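Local coordinates for hypothetical protein SO0799 (Shewanella oneidensis, PDB 1YUD), which is of unknown function but belongs to the cupin superfamily of beta-barrel proteins through its DUF985 domain, at residues R46-L56 / F126-F137; E143-L151 / V160-E168. One frame throughout, in Å; residues are numbered along the deposited sequence.

How the contacts relate
From the N terminus the chain passes helix 14-20 and strand 31-37 before entering strand 50-57, the first half of contact 1. The long excursion that follows, 69 residues without helix and rich in strands, supplies much of the cupin barrel and returns as strand 126-133, which closes the loop against residues 46-56. Contact 2 opens afterwards, so the two follow in series and neither nest nor cross. It closes a short loop of eight residues, folding the tail at 160-168 back onto helix 147-152. Contact 1 joins two neighbouring strands of the six-stranded sheet; contact 2 ties the C-terminal helices together beside strand 62-66 of the other sheet. Their centres lie 23 Å apart.

Contact 1 of 2, residues R46-L56 / F126-F137; sequences RQLWSSIYFLL and FSLVGCMVSPGF
Ile52 and Cys131 form the regular centre of this antiparallel strand pair, part of the six-stranded sheet of the cupin barrel. Cys131 N bonds to Ile52 O at 3.2 Å, nearly straight at 169°, and Ile52 N returns a bond to Cys131 O. On the same face, Ile52 CG1 rests against Cys131 CB at 4.0 Å, and Phe54 meets Val129 through its CB alone while its ring leans off the neighbouring strand. The opposite face, with Tyr53, Leu55, Leu128 and Met132, is less even. Gly130 offers no side chain on this face, and Leu128 CD1 comes obliquely to the Tyr53 ring, 4.2 Å from its CD1. Phe17 of helix 14-20 covers Leu55 and Leu128, and Met132 packs on Met132 of the second subunit.

At the far end the chain beyond strand 126-133 curls round Ser50. With chi1 at 57°, the hydroxyl sits between the backbone N and the carbonyl carbon, where OG accepts a bond from Phe137 N (3.2 Å, 174°). Gly136 N makes a weak bond to Gln47 O, and Arg46 reaches past Pro135 to a salt bridge with Asp141. An alanine at Ser50 would remove OG, probably leaving Phe137 N without this acceptor and the 134-137 turn less firmly fixed. Backbone bonds thus join the strands, mainly apolar side chains with serines among them meet on both faces, and one buried hydroxyl pins the turn; Ser51 OG is hydrogen-bonded to Ser35 OG and to Gln108 of the second subunit, so it is satisfied partly across the subunit interface.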
loop_
_atom_site.group_PDB
_atom_site.type_symbol
_atom_site.label_atom_id
_atom_site.label_comp_id
_atom_site.label_asym_id
_atom_site.label_seq_id
_atom_site.Cartn_x
_atom_site.Cartn_y
_atom_site.Cartn_z
ATOM N N ARG A 46 -14.543 3.392 -15.496
ATOM C CA ARG A 46 -13.454 2.892 -14.655
ATOM C C ARG A 46 -13.933 2.080 -13.433
ATOM O O ARG A 46 -15.126 1.812 -13.280
ATOM C CB ARG A 46 -12.615 4.084 -14.180
ATOM C CG ARG A 46 -12.380 5.161 -15.243
ATOM C CD ARG A 46 -12.027 6.499 -14.590
ATOM N NE ARG A 46 -11.801 7.579 -15.550
ATOM C CZ ARG A 46 -11.394 8.805 -15.220
ATOM N NH1 ARG A 46 -11.167 9.116 -13.948
ATOM N NH2 ARG A 46 -11.200 9.721 -16.162
ATOM N N GLN A 47 -12.988 1.692 -12.574
ATOM C CA GLN A 47 -13.282 0.923 -11.360
ATOM C C GLN A 47 -13.001 1.722 -10.089
ATOM O O GLN A 47 -12.356 2.765 -10.122
ATOM C CB GLN A 47 -12.451 -0.359 -11.317
ATOM C CG GLN A 47 -12.921 -1.452 -12.240
ATOM C CD GLN A 47 -14.344 -1.879 -11.939
ATOM O OE1 GLN A 47 -15.297 -1.139 -12.194
ATOM N NE2 GLN A 47 -14.495 -3.076 -11.386
ATOM N N LEU A 48 -13.468 1.209 -8.960
ATOM C CA LEU A 48 -13.276 1.879 -7.681
ATOM C C LEU A 48 -11.782 2.063 -7.367
ATOM O O LEU A 48 -11.376 3.113 -6.872
ATOM C CB LEU A 48 -13.966 1.071 -6.576
ATOM C CG LEU A 48 -14.552 1.795 -5.358
ATOM C CD1 LEU A 48 -15.525 2.873 -5.813
ATOM C CD2 LEU A 48 -15.274 0.786 -4.464
ATOM N N TRP A 49 -10.973 1.039 -7.642
ATOM C CA TRP A 49 -9.531 1.118 -7.403
ATOM C C TRP A 49 -8.710 0.011 -8.080
ATOM O O TRP A 49 -9.251 -0.900 -8.708
ATOM C CB TRP A 49 -9.224 1.141 -5.901
ATOM C CG TRP A 49 -9.632 -0.081 -5.121
ATOM C CD1 TRP A 49 -10.746 -0.221 -4.351
ATOM C CD2 TRP A 49 -8.917 -1.318 -5.016
ATOM N NE1 TRP A 49 -10.772 -1.463 -3.768
ATOM C CE2 TRP A 49 -9.661 -2.162 -4.160
ATOM C CE3 TRP A 49 -7.716 -1.800 -5.564
ATOM C CZ2 TRP A 49 -9.251 -3.458 -3.834
ATOM C CZ3 TRP A 49 -7.304 -3.091 -5.240
ATOM C CH2 TRP A 49 -8.076 -3.905 -4.381
ATOM N N SER A 50 -7.391 0.114 -7.948
ATOM C CA SER A 50 -6.458 -0.845 -8.530
ATOM C C SER A 50 -5.073 -0.745 -7.878
ATOM O O SER A 50 -4.627 0.336 -7.513
ATOM C CB SER A 50 -6.329 -0.590 -10.034
ATOM O OG SER A 50 -5.908 0.732 -10.311
ATOM N N SER A 51 -4.398 -1.875 -7.721
ATOM C CA SER A 51 -3.059 -1.881 -7.146
ATOM C C SER A 51 -2.146 -2.720 -8.032
ATOM O O SER A 51 -2.575 -3.703 -8.626
ATOM C CB SER A 51 -3.071 -2.477 -5.738
ATOM O OG SER A 51 -1.749 -2.732 -5.284
ATOM N N ILE A 52 -0.886 -2.323 -8.124
ATOM C CA ILE A 52 0.081 -3.040 -8.926
ATOM C C ILE A 52 1.370 -3.049 -8.146
ATOM O O ILE A 52 1.572 -2.230 -7.249
ATOM C CB ILE A 52 0.389 -2.324 -10.243
ATOM C CG1 ILE A 52 1.166 -1.045 -9.942
ATOM C CG2 ILE A 52 -0.887 -2.012 -10.991
ATOM C CD1 ILE A 52 1.636 -0.297 -11.164
ATOM N N TYR A 53 2.240 -3.991 -8.468
ATOM C CA TYR A 53 3.528 -4.037 -7.826
ATOM C C TYR A 53 4.326 -3.121 -8.763
ATOM O O TYR A 53 3.811 -2.725 -9.811
ATOM C CB TYR A 53 4.060 -5.455 -7.868
ATOM C CG TYR A 53 3.475 -6.384 -6.839
ATOM C CD1 TYR A 53 3.923 -6.349 -5.519
ATOM C CD2 TYR A 53 2.534 -7.349 -7.185
ATOM C CE1 TYR A 53 3.459 -7.259 -4.568
ATOM C CE2 TYR A 53 2.064 -8.267 -6.241
ATOM C CZ TYR A 53 2.534 -8.217 -4.941
ATOM O OH TYR A 53 2.130 -9.137 -4.004
ATOM N N PHE A 54 5.549 -2.752 -8.401
ATOM C CA PHE A 54 6.345 -1.887 -9.271
ATOM C C PHE A 54 7.777 -1.875 -8.786
ATOM O O PHE A 54 8.079 -1.345 -7.718
ATOM C CB PHE A 54 5.781 -0.463 -9.303
ATOM C CG PHE A 54 6.424 0.422 -10.331
ATOM C CD1 PHE A 54 7.566 1.154 -10.033
ATOM C CD2 PHE A 54 5.876 0.543 -11.599
ATOM C CE1 PHE A 54 8.151 2.003 -10.985
ATOM C CE2 PHE A 54 6.456 1.390 -12.555
ATOM C CZ PHE A 54 7.596 2.122 -12.240
ATOM N N LEU A 55 8.662 -2.457 -9.589
ATOM C CA LEU A 55 10.056 -2.564 -9.211
ATOM C C LEU A 55 10.998 -1.640 -9.959
ATOM O O LEU A 55 10.725 -1.221 -11.079
ATOM C CB LEU A 55 10.499 -4.018 -9.359
ATOM C CG LEU A 55 11.922 -4.297 -8.902
ATOM C CD1 LEU A 55 11.969 -5.632 -8.179
ATOM C CD2 LEU A 55 12.856 -4.245 -10.105
ATOM N N LEU A 56 12.115 -1.322 -9.318
ATOM C CA LEU A 56 13.104 -0.443 -9.917
ATOM C C LEU A 56 14.521 -0.966 -9.679
ATOM O O LEU A 56 14.901 -1.262 -8.535
ATOM C CB LEU A 56 12.978 0.955 -9.322
ATOM C CG LEU A 56 13.005 2.103 -10.320
ATOM C CD1 LEU A 56 11.676 2.168 -11.076
ATOM C CD2 LEU A 56 13.260 3.398 -9.571
ATOM N N PHE A 126 17.687 -2.470 -5.605
ATOM C CA PHE A 126 16.346 -2.635 -6.158
ATOM C C PHE A 126 15.283 -1.977 -5.286
ATOM O O PHE A 126 15.542 -1.606 -4.137
ATOM C CB PHE A 126 15.999 -4.109 -6.282
ATOM C CG PHE A 126 15.764 -4.770 -4.966
ATOM C CD1 PHE A 126 16.832 -5.077 -4.132
ATOM C CD2 PHE A 126 14.474 -5.071 -4.550
ATOM C CE1 PHE A 126 16.624 -5.680 -2.900
ATOM C CE2 PHE A 126 14.251 -5.668 -3.325
ATOM C CZ PHE A 126 15.332 -5.977 -2.498
ATOM N N SER A 127 14.075 -1.857 -5.832
ATOM C CA SER A 127 12.973 -1.275 -5.081
ATOM C C SER A 127 11.602 -1.766 -5.500
ATOM O O SER A 127 11.129 -1.491 -6.607
ATOM C CB SER A 127 13.019 0.236 -5.167
ATOM O OG SER A 127 14.105 0.707 -4.414
ATOM N N LEU A 128 10.984 -2.521 -4.594
ATOM C CA LEU A 128 9.645 -3.048 -4.791
ATOM C C LEU A 128 8.754 -1.984 -4.159
ATOM O O LEU A 128 9.028 -1.498 -3.055
ATOM C CB LEU A 128 9.465 -4.383 -4.061
ATOM C CG LEU A 128 8.065 -4.959 -4.308
ATOM C CD1 LEU A 128 7.943 -5.298 -5.772
ATOM C CD2 LEU A 128 7.808 -6.183 -3.446
ATOM N N VAL A 129 7.681 -1.642 -4.856
ATOM C CA VAL A 129 6.790 -0.596 -4.405
ATOM C C VAL A 129 5.328 -0.900 -4.701
ATOM O O VAL A 129 4.999 -1.541 -5.706
ATOM C CB VAL A 129 7.197 0.727 -5.091
ATOM C CG1 VAL A 129 6.001 1.431 -5.691
ATOM C CG2 VAL A 129 7.931 1.592 -4.110
ATOM N N GLY A 130 4.448 -0.433 -3.818
ATOM C CA GLY A 130 3.030 -0.644 -4.029
ATOM C C GLY A 130 2.403 0.640 -4.528
ATOM O O GLY A 130 2.621 1.702 -3.950
ATOM N N CYS A 131 1.636 0.554 -5.604
ATOM C CA CYS A 131 0.979 1.725 -6.148
ATOM C C CYS A 131 -0.513 1.487 -6.323
ATOM O O CYS A 131 -0.949 0.585 -7.038
ATOM C CB CYS A 131 1.620 2.137 -7.479
ATOM S SG CYS A 131 3.261 2.913 -7.301
HETATM N N MSE A 132 -1.285 2.331 -5.651
HETATM C CA MSE A 132 -2.738 2.274 -5.653
HETATM C C MSE A 132 -3.313 3.583 -6.193
HETATM O O MSE A 132 -3.197 4.620 -5.547
HETATM C CB MSE A 132 -3.211 2.020 -4.210
HETATM C CG MSE A 132 -4.707 1.797 -3.985
HETATM SE SE MSE A 132 -5.807 3.402 -4.047
HETATM C CE MSE A 132 -6.904 2.907 -5.544
ATOM N N VAL A 133 -3.901 3.535 -7.390
ATOM C CA VAL A 133 -4.528 4.709 -8.012
ATOM C C VAL A 133 -6.019 4.479 -7.831
ATOM O O VAL A 133 -6.516 3.424 -8.200
ATOM C CB VAL A 133 -4.207 4.805 -9.510
ATOM C CG1 VAL A 133 -4.343 3.466 -10.154
ATOM C CG2 VAL A 133 -5.143 5.778 -10.169
ATOM N N SER A 134 -6.731 5.458 -7.277
ATOM C CA SER A 134 -8.145 5.280 -6.962
ATOM C C SER A 134 -9.116 4.954 -8.067
ATOM O O SER A 134 -9.493 3.792 -8.229
ATOM C CB SER A 134 -8.680 6.460 -6.162
ATOM O OG SER A 134 -9.770 6.018 -5.375
ATOM N N PRO A 135 -9.587 5.956 -8.819
ATOM C CA PRO A 135 -10.513 5.451 -9.840
ATOM C C PRO A 135 -9.750 4.580 -10.847
ATOM O O PRO A 135 -9.015 5.097 -11.684
ATOM C CB PRO A 135 -11.074 6.728 -10.450
ATOM C CG PRO A 135 -11.055 7.684 -9.274
ATOM C CD PRO A 135 -9.694 7.419 -8.674
ATOM N N GLY A 136 -9.914 3.261 -10.736
ATOM C CA GLY A 136 -9.247 2.316 -11.622
ATOM C C GLY A 136 -8.359 2.884 -12.718
ATOM O O GLY A 136 -8.826 3.626 -13.585
ATOM N N PHE A 137 -7.080 2.523 -12.694
ATOM C CA PHE A 137 -6.142 3.008 -13.692
ATOM C C PHE A 137 -6.367 2.515 -15.115
ATOM O O PHE A 137 -5.894 1.444 -15.473
ATOM C CB PHE A 137 -4.716 2.644 -13.297
ATOM C CG PHE A 137 -3.690 3.024 -14.328
ATOM C CD1 PHE A 137 -3.478 4.354 -14.652
ATOM C CD2 PHE A 137 -2.928 2.051 -14.968
ATOM C CE1 PHE A 137 -2.520 4.714 -15.591
ATOM C CE2 PHE A 137 -1.966 2.401 -15.911
ATOM C CZ PHE A 137 -1.763 3.737 -16.221
#

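Contact 2 of 2, residues E143-L151 / V160-E168; sequences ELFSQEALL and VVQKLSRPE
The flat amide of Gln147 lies alongside the ring of Pro167, both pointing the same way, with Pro167 CD above the amide plane and 3.7 Å from Gln147 CD. The Glu148 side chain crosses that of Pro167 at about a right angle, with OE1 3.6 Å from Pro167 CB. Gln147 and Glu148 belong to the first turn of helix 147-152, a C-terminal helix whose N-cap is Ser146: its OG accepts from Ala149 N. The tail following helix 158-161 runs back over this capped start. Gln147 N donates to Arg166 O at 2.9 Å, reaching the carbonyl from above its plane. Gln147 CG is anti to the backbone N (chi1 -163°) and the chain runs on extended, which lays the amide against Pro167 with NE2 turned toward Gln162 CA. Glu148 OE2 is modelled very close to Glu168 N, so the length of that bond is doubtful; the Glu168 carboxylate nearby, with OE2 4.7 Å from Glu148 OE2, carries a like charge and probably repels it mildly.

Deeper in, Val161 fills the hollow between Leu150 and Leu151, directing CG1 to both. Leu151 slides past it in the opposite direction. Leu164, further along the tail, packs on Phe64 and Tyr84, fastening this helical appendage to the five-stranded sheet; the second subunit does not touch it. On the inner side of the helix, Leu150 CD1 rests 3.7 Å from Ser165 CB.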
loop_
_atom_site.group_PDB
_atom_site.type_symbol
_atom_site.label_atom_id
_atom_site.label_comp_id
_atom_site.label_asym_id
_atom_site.label_seq_id
_atom_site.Cartn_x
_atom_site.Cartn_y
_atom_site.Cartn_z
ATOM N N GLU A 143 -0.383 9.333 -19.218
ATOM C CA GLU A 143 0.220 10.233 -20.198
ATOM C C GLU A 143 1.722 10.386 -19.979
ATOM O O GLU A 143 2.157 11.053 -19.039
ATOM C CB GLU A 143 -0.449 11.609 -20.168
ATOM C CG GLU A 143 -0.008 12.501 -21.319
ATOM C CD GLU A 143 -0.884 13.729 -21.492
ATOM O OE1 GLU A 143 -0.690 14.456 -22.494
ATOM O OE2 GLU A 143 -1.761 13.966 -20.628
ATOM N N LEU A 144 2.509 9.761 -20.850
ATOM C CA LEU A 144 3.966 9.819 -20.758
ATOM C C LEU A 144 4.446 11.057 -21.522
ATOM O O LEU A 144 3.802 11.467 -22.483
ATOM C CB LEU A 144 4.562 8.537 -21.351
ATOM C CG LEU A 144 5.992 8.140 -20.973
ATOM C CD1 LEU A 144 6.122 8.088 -19.463
ATOM C CD2 LEU A 144 6.341 6.784 -21.585
ATOM N N PHE A 145 5.561 11.655 -21.100
ATOM C CA PHE A 145 6.066 12.868 -21.757
ATOM C C PHE A 145 7.484 12.809 -22.331
ATOM O O PHE A 145 8.386 12.203 -21.749
ATOM C CB PHE A 145 5.977 14.059 -20.798
ATOM C CG PHE A 145 4.569 14.473 -20.478
ATOM C CD1 PHE A 145 3.773 13.705 -19.633
ATOM C CD2 PHE A 145 4.028 15.617 -21.045
ATOM C CE1 PHE A 145 2.452 14.076 -19.360
ATOM C CE2 PHE A 145 2.712 15.997 -20.781
ATOM C CZ PHE A 145 1.927 15.224 -19.937
ATOM N N SER A 146 7.663 13.472 -23.473
ATOM C CA SER A 146 8.943 13.536 -24.181
ATOM C C SER A 146 9.835 14.576 -23.533
ATOM O O SER A 146 9.334 15.563 -23.008
ATOM C CB SER A 146 8.722 13.967 -25.627
ATOM O OG SER A 146 8.491 15.367 -25.688
ATOM N N GLN A 147 11.149 14.377 -23.597
ATOM C CA GLN A 147 12.086 15.335 -23.011
ATOM C C GLN A 147 11.845 16.697 -23.652
ATOM O O GLN A 147 11.973 17.739 -23.003
ATOM C CB GLN A 147 13.528 14.898 -23.257
ATOM C CG GLN A 147 14.548 15.578 -22.355
ATOM C CD GLN A 147 15.973 15.092 -22.604
ATOM O OE1 GLN A 147 16.599 15.440 -23.616
ATOM N NE2 GLN A 147 16.491 14.277 -21.683
ATOM N N GLU A 148 11.475 16.671 -24.930
ATOM C CA GLU A 148 11.193 17.889 -25.683
ATOM C C GLU A 148 10.213 18.790 -24.945
ATOM O O GLU A 148 10.596 19.823 -24.404
ATOM C CB GLU A 148 10.618 17.547 -27.063
ATOM C CG GLU A 148 11.648 17.359 -28.179
ATOM C CD GLU A 148 12.584 16.184 -27.959
ATOM O OE1 GLU A 148 13.457 16.261 -27.069
ATOM O OE2 GLU A 148 12.443 15.178 -28.687
ATOM N N ALA A 149 8.946 18.392 -24.923
ATOM C CA ALA A 149 7.913 19.184 -24.268
ATOM C C ALA A 149 8.316 19.594 -22.859
ATOM O O ALA A 149 8.016 20.704 -22.423
ATOM C CB ALA A 149 6.602 18.407 -24.235
ATOM N N LEU A 150 9.012 18.708 -22.156
ATOM C CA LEU A 150 9.421 18.992 -20.786
ATOM C C LEU A 150 10.473 20.086 -20.625
ATOM O O LEU A 150 10.548 20.725 -19.574
ATOM C CB LEU A 150 9.885 17.706 -20.104
ATOM C CG LEU A 150 8.779 16.670 -19.894
ATOM C CD1 LEU A 150 9.340 15.499 -19.113
ATOM C CD2 LEU A 150 7.604 17.303 -19.157
ATOM N N LEU A 151 11.300 20.301 -21.642
ATOM C CA LEU A 151 12.291 21.373 -21.565
ATOM C C LEU A 151 11.630 22.652 -22.078
ATOM O O LEU A 151 12.067 23.758 -21.767
ATOM C CB LEU A 151 13.535 21.043 -22.393
ATOM C CG LEU A 151 14.588 20.188 -21.688
ATOM C CD1 LEU A 151 15.013 20.860 -20.392
ATOM C CD2 LEU A 151 14.024 18.823 -21.406
ATOM N N VAL A 160 16.751 17.887 -13.649
ATOM C CA VAL A 160 16.042 16.654 -13.315
ATOM C C VAL A 160 15.226 16.121 -14.494
ATOM O O VAL A 160 14.911 14.933 -14.546
ATOM C CB VAL A 160 15.103 16.857 -12.108
ATOM C CG1 VAL A 160 13.815 17.515 -12.562
ATOM C CG2 VAL A 160 14.834 15.530 -11.421
ATOM N N VAL A 161 14.877 16.993 -15.434
ATOM C CA VAL A 161 14.124 16.558 -16.606
ATOM C C VAL A 161 15.010 15.637 -17.458
ATOM O O VAL A 161 14.515 14.726 -18.132
ATOM C CB VAL A 161 13.670 17.758 -17.461
ATOM C CG1 VAL A 161 12.793 17.276 -18.602
ATOM C CG2 VAL A 161 12.917 18.749 -16.599
ATOM N N GLN A 162 16.320 15.880 -17.409
ATOM C CA GLN A 162 17.300 15.092 -18.150
ATOM C C GLN A 162 17.582 13.749 -17.490
ATOM O O GLN A 162 18.499 13.041 -17.895
ATOM C CB GLN A 162 18.625 15.837 -18.262
ATOM C CG GLN A 162 18.591 17.121 -19.050
ATOM C CD GLN A 162 19.978 17.728 -19.191
ATOM O OE1 GLN A 162 20.723 17.846 -18.212
ATOM N NE2 GLN A 162 20.333 18.116 -20.410
ATOM N N LYS A 163 16.821 13.406 -16.460
ATOM C CA LYS A 163 17.015 12.126 -15.787
ATOM C C LYS A 163 15.750 11.283 -15.836
ATOM O O LYS A 163 15.806 10.072 -16.072
ATOM C CB LYS A 163 17.443 12.339 -14.329
ATOM C CG LYS A 163 18.929 12.633 -14.158
ATOM C CD LYS A 163 19.368 13.871 -14.938
ATOM C CE LYS A 163 20.872 14.103 -14.799
ATOM N NZ LYS A 163 21.357 15.318 -15.527
ATOM N N LEU A 164 14.610 11.937 -15.626
ATOM C CA LEU A 164 13.320 11.261 -15.623
ATOM C C LEU A 164 12.567 11.511 -16.922
ATOM O O LEU A 164 11.344 11.622 -16.927
ATOM C CB LEU A 164 12.470 11.747 -14.443
ATOM C CG LEU A 164 13.115 11.799 -13.051
ATOM C CD1 LEU A 164 12.106 12.319 -12.047
ATOM C CD2 LEU A 164 13.597 10.427 -12.644
ATOM N N SER A 165 13.299 11.602 -18.025
ATOM C CA SER A 165 12.681 11.833 -19.322
ATOM C C SER A 165 13.648 11.451 -20.432
ATOM O O SER A 165 14.837 11.253 -20.185
ATOM C CB SER A 165 12.290 13.307 -19.457
ATOM O OG SER A 165 11.600 13.541 -20.670
ATOM N N ARG A 166 13.133 11.327 -21.650
ATOM C CA ARG A 166 13.966 10.989 -22.803
ATOM C C ARG A 166 13.441 11.661 -24.063
ATOM O O ARG A 166 12.227 11.770 -24.262
ATOM C CB ARG A 166 14.058 9.467 -23.000
ATOM C CG ARG A 166 15.081 8.813 -22.086
ATOM C CD ARG A 166 15.220 7.332 -22.352
ATOM N NE ARG A 166 13.940 6.644 -22.299
ATOM C CZ ARG A 166 13.765 5.429 -21.788
ATOM N NH1 ARG A 166 14.795 4.766 -21.277
ATOM N NH2 ARG A 166 12.556 4.874 -21.789
ATOM N N PRO A 167 14.361 12.120 -24.930
ATOM C CA PRO A 167 14.094 12.807 -26.197
ATOM C C PRO A 167 13.429 12.039 -27.344
ATOM O O PRO A 167 13.271 10.818 -27.304
ATOM C CB PRO A 167 15.469 13.342 -26.584
ATOM C CG PRO A 167 16.382 12.291 -26.064
ATOM C CD PRO A 167 15.813 12.010 -24.700
ATOM N N GLU A 168 13.045 12.802 -28.366
ATOM C CA GLU A 168 12.395 12.291 -29.566
ATOM C C GLU A 168 11.052 11.649 -29.227
ATOM O O GLU A 168 10.907 10.421 -29.427
ATOM C CB GLU A 168 13.307 11.284 -30.275
ATOM C CG GLU A 168 13.258 11.356 -31.806
ATOM C CD GLU A 168 13.936 12.603 -32.377
ATOM O OE1 GLU A 168 15.165 12.758 -32.186
ATOM O OE2 GLU A 168 13.238 13.418 -33.024
#